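Local structure of D-lactate dehydrogenase (Fermentative) (Pseudomonas aeruginosa, 6ABJ) at residues L328-A333 against P339-R344. The protein catalyses the NAD-dependent interconversion of D-lactate and pyruvate, as a tetrameric member of the D-isomer specific 2-hydroxyacid dehydrogenase family. Residues are numbered along the deposited sequence; the frame is centred on the assembly and turned at random.
Sequences LDNIAA and PRNRVR
In the catalytic domain, to which the chain returns, as in this family, after the last strand (306-308) of the seven-stranded Rossmann sheet, the C-terminal tail comes back past helix 317-335, touches N330 and A333 with R340 and N341, then leads away. N330 and R340 have the nearest CA atoms, 5.8 Å apart. N341 ND2 donates to N330 OD1 over 2.8 Å. This bond is close to straight (N-H...O angle 164°), lies in the carbonyl plane and uses a lone pair of OD1; OD1 also lies near the amide plane of N341, though the planes differ by 67°. R340 reaches across the helix flank, its chain bent at chi3: its CG, anti to the backbone N (chi1 176°), comes within 3.4 Å of N330 OD1, while its CB lies 3.7 Å from A333 CB. The same methyl sits over one guanidinium face, toward its rim. A water forms a second, backbone-level link, donating to N330 O at 2.6 Å and to R340 O at 2.8 Å. Beyond the pair, N330 ND2 makes a weak hydrogen bond to H112 O, and backbone bonds join N341 to H112 and V343 to V110 of strand 110-111, outermost of the five-stranded parallel sheet within this chain; L328 and I331 pack on I19 of its strand 18-21.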
ATOM      1  N   LEU B 328     -23.863 -29.121   8.017  1.00 36.27           N
ATOM      2  CA  LEU B 328     -24.221 -29.952   9.155  1.00 37.77           C
ATOM      3  C   LEU B 328     -25.532 -30.731   8.895  1.00 38.63           C
ATOM      4  O   LEU B 328     -25.609 -31.945   9.199  1.00 39.95           O
ATOM      5  CB  LEU B 328     -24.262 -29.123  10.457  1.00 38.32           C
ATOM      6  CG  LEU B 328     -22.899 -28.530  10.877  1.00 38.78           C
ATOM      7  CD1 LEU B 328     -22.906 -27.962  12.286  1.00 38.04           C
ATOM      8  CD2 LEU B 328     -21.754 -29.517  10.747  1.00 38.81           C
ATOM      9  N   ASP B 329     -26.531 -30.079   8.290  1.00 40.31           N
ATOM     10  CA  ASP B 329     -27.737 -30.791   7.873  1.00 39.15           C
ATOM     11  C   ASP B 329     -27.426 -31.893   6.871  1.00 39.82           C
ATOM     12  O   ASP B 329     -28.025 -32.981   6.946  1.00 34.99           O
ATOM     13  CB  ASP B 329     -28.816 -29.853   7.325  1.00 42.03           C
ATOM     14  CG  ASP B 329     -29.488 -29.004   8.421  1.00 49.13           C
ATOM     15  OD1 ASP B 329     -29.314 -29.295   9.651  1.00 53.71           O
ATOM     16  OD2 ASP B 329     -30.239 -28.066   8.047  1.00 53.94           O
ATOM     17  N   ASN B 330     -26.532 -31.632   5.914  1.00 34.37           N
ATOM     18  CA  ASN B 330     -26.143 -32.664   4.949  1.00 36.57           C
ATOM     19  C   ASN B 330     -25.562 -33.887   5.665  1.00 36.73           C
ATOM     20  O   ASN B 330     -25.765 -35.039   5.250  1.00 35.59           O
ATOM     21  CB  ASN B 330     -25.098 -32.176   3.919  1.00 34.44           C
ATOM     22  CG  ASN B 330     -25.649 -31.219   2.914  1.00 34.95           C
ATOM     23  OD1 ASN B 330     -26.859 -31.079   2.717  1.00 33.56           O
ATOM     24  ND2 ASN B 330     -24.715 -30.520   2.223  1.00 34.01           N
ATOM     25  N   ILE B 331     -24.830 -33.614   6.730  1.00 36.50           N
ATOM     26  CA  ILE B 331     -24.126 -34.664   7.448  1.00 40.34           C
ATOM     27  C   ILE B 331     -25.152 -35.502   8.248  1.00 42.53           C
ATOM     28  O   ILE B 331     -25.042 -36.750   8.278  1.00 41.55           O
ATOM     29  CB  ILE B 331     -23.003 -34.082   8.354  1.00 42.11           C
ATOM     30  CG1 ILE B 331     -21.800 -33.647   7.500  1.00 40.98           C
ATOM     31  CG2 ILE B 331     -22.484 -35.127   9.342  1.00 43.13           C
ATOM     32  CD1 ILE B 331     -20.801 -32.761   8.223  1.00 41.53           C
ATOM     33  N   ALA B 332     -26.110 -34.811   8.882  1.00 41.72           N
ATOM     34  CA  ALA B 332     -27.198 -35.478   9.669  1.00 42.17           C
ATOM     35  C   ALA B 332     -28.031 -36.348   8.727  1.00 41.13           C
ATOM     36  O   ALA B 332     -28.414 -37.474   9.048  1.00 41.10           O
ATOM     37  CB  ALA B 332     -28.058 -34.426  10.371  1.00 42.44           C
ATOM     38  N   ALA B 333     -28.275 -35.813   7.542  1.00 40.01           N
ATOM     39  CA  ALA B 333     -29.031 -36.511   6.513  1.00 39.43           C
ATOM     40  C   ALA B 333     -28.312 -37.764   6.015  1.00 39.96           C
ATOM     41  O   ALA B 333     -28.923 -38.862   5.913  1.00 40.83           O
ATOM     42  CB  ALA B 333     -29.411 -35.577   5.388  1.00 39.53           C
ATOM     43  N   PRO B 339     -30.659 -39.047   0.937  1.00 45.88           N
ATOM     44  CA  PRO B 339     -29.796 -38.422  -0.085  1.00 46.14           C
ATOM     45  C   PRO B 339     -30.120 -36.912  -0.075  1.00 45.86           C
ATOM     46  O   PRO B 339     -31.270 -36.491  -0.382  1.00 49.51           O
ATOM     47  CB  PRO B 339     -30.219 -39.119  -1.389  1.00 48.63           C
ATOM     48  CG  PRO B 339     -31.630 -39.570  -1.147  1.00 49.74           C
ATOM     49  CD  PRO B 339     -31.876 -39.640   0.332  1.00 47.63           C
ATOM     50  N   ARG B 340     -29.211 -36.152   0.510  1.00 41.68           N
ATOM     51  CA  ARG B 340     -29.342 -34.698   0.545  1.00 40.32           C
ATOM     52  C   ARG B 340     -28.013 -34.096   0.008  1.00 34.60           C
ATOM     53  O   ARG B 340     -26.940 -34.361   0.539  1.00 33.96           O
ATOM     54  CB  ARG B 340     -29.693 -34.209   1.947  1.00 41.36           C
ATOM     55  CG  ARG B 340     -29.761 -32.674   2.067  1.00 48.30           C
ATOM     56  CD  ARG B 340     -30.561 -32.130   3.250  1.00 50.18           C
ATOM     57  NE  ARG B 340     -31.817 -32.887   3.351  1.00 55.71           N
ATOM     58  CZ  ARG B 340     -32.680 -32.812   4.359  1.00 59.97           C
ATOM     59  NH1 ARG B 340     -32.453 -31.990   5.375  1.00 60.28           N
ATOM     60  NH2 ARG B 340     -33.787 -33.567   4.340  1.00 58.71           N
ATOM     61  N   ASN B 341     -28.149 -33.381  -1.091  1.00 37.06           N
ATOM     62  CA  ASN B 341     -27.038 -32.637  -1.744  1.00 37.59           C
ATOM     63  C   ASN B 341     -25.820 -33.524  -1.976  1.00 37.09           C
ATOM     64  O   ASN B 341     -24.685 -33.138  -1.788  1.00 32.62           O
ATOM     65  CB  ASN B 341     -26.663 -31.416  -0.899  1.00 35.89           C
ATOM     66  CG  ASN B 341     -27.809 -30.417  -0.786  1.00 36.11           C
ATOM     67  OD1 ASN B 341     -28.452 -30.103  -1.785  1.00 35.08           O
ATOM     68  ND2 ASN B 341     -28.053 -29.904   0.421  1.00 32.41           N
ATOM     69  N   ARG B 342     -26.076 -34.736  -2.423  1.00 36.14           N
ATOM     70  CA  ARG B 342     -24.991 -35.604  -2.774  1.00 36.60           C
ATOM     71  C   ARG B 342     -24.496 -35.210  -4.135  1.00 35.28           C
ATOM     72  O   ARG B 342     -25.280 -34.879  -5.022  1.00 34.19           O
ATOM     73  CB  ARG B 342     -25.477 -37.065  -2.930  1.00 38.19           C
ATOM     74  CG  ARG B 342     -26.022 -37.779  -1.726  1.00 42.97           C
ATOM     75  CD  ARG B 342     -24.879 -38.259  -0.869  1.00 45.49           C
ATOM     76  NE  ARG B 342     -24.482 -39.657  -1.177  1.00 47.82           N
ATOM     77  CZ  ARG B 342     -24.891 -40.730  -0.497  1.00 44.68           C
ATOM     78  NH1 ARG B 342     -25.747 -40.618   0.519  1.00 47.29           N
ATOM     79  NH2 ARG B 342     -24.407 -41.912  -0.807  1.00 42.10           N
ATOM     80  N   VAL B 343     -23.200 -35.372  -4.334  1.00 33.71           N
ATOM     81  CA  VAL B 343     -22.610 -35.179  -5.622  1.00 33.21           C
ATOM     82  C   VAL B 343     -22.256 -36.535  -6.146  1.00 33.54           C
ATOM     83  O   VAL B 343     -21.562 -37.261  -5.485  1.00 37.57           O
ATOM     84  CB  VAL B 343     -21.252 -34.423  -5.475  1.00 31.88           C
ATOM     85  CG1 VAL B 343     -20.680 -34.126  -6.852  1.00 32.61           C
ATOM     86  CG2 VAL B 343     -21.472 -33.130  -4.714  1.00 31.13           C
ATOM     87  N   ARG B 344     -22.690 -36.866  -7.336  1.00 34.30           N
ATOM     88  CA  ARG B 344     -22.458 -38.179  -7.905  1.00 38.43           C
ATOM     89  C   ARG B 344     -21.632 -37.995  -9.197  1.00 40.28           C
ATOM     90  O   ARG B 344     -21.762 -36.989  -9.888  1.00 36.46           O
ATOM     91  CB  ARG B 344     -23.819 -38.841  -8.236  1.00 39.42           C
ATOM     92  CG  ARG B 344     -24.749 -38.954  -7.022  1.00 39.33           C
ATOM     93  CD  ARG B 344     -26.086 -39.625  -7.355  1.00 39.69           C
ATOM     94  NE  ARG B 344     -26.983 -39.609  -6.203  1.00 38.54           N
ATOM     95  CZ  ARG B 344     -27.039 -40.577  -5.266  1.00 42.03           C
ATOM     96  NH1 ARG B 344     -26.263 -41.636  -5.364  1.00 43.92           N
ATOM     97  NH2 ARG B 344     -27.853 -40.506  -4.221  1.00 39.35           N
TER
HETATM   98  O   HOH W   1     -26.483 -35.817   2.827  1.00 37.90           O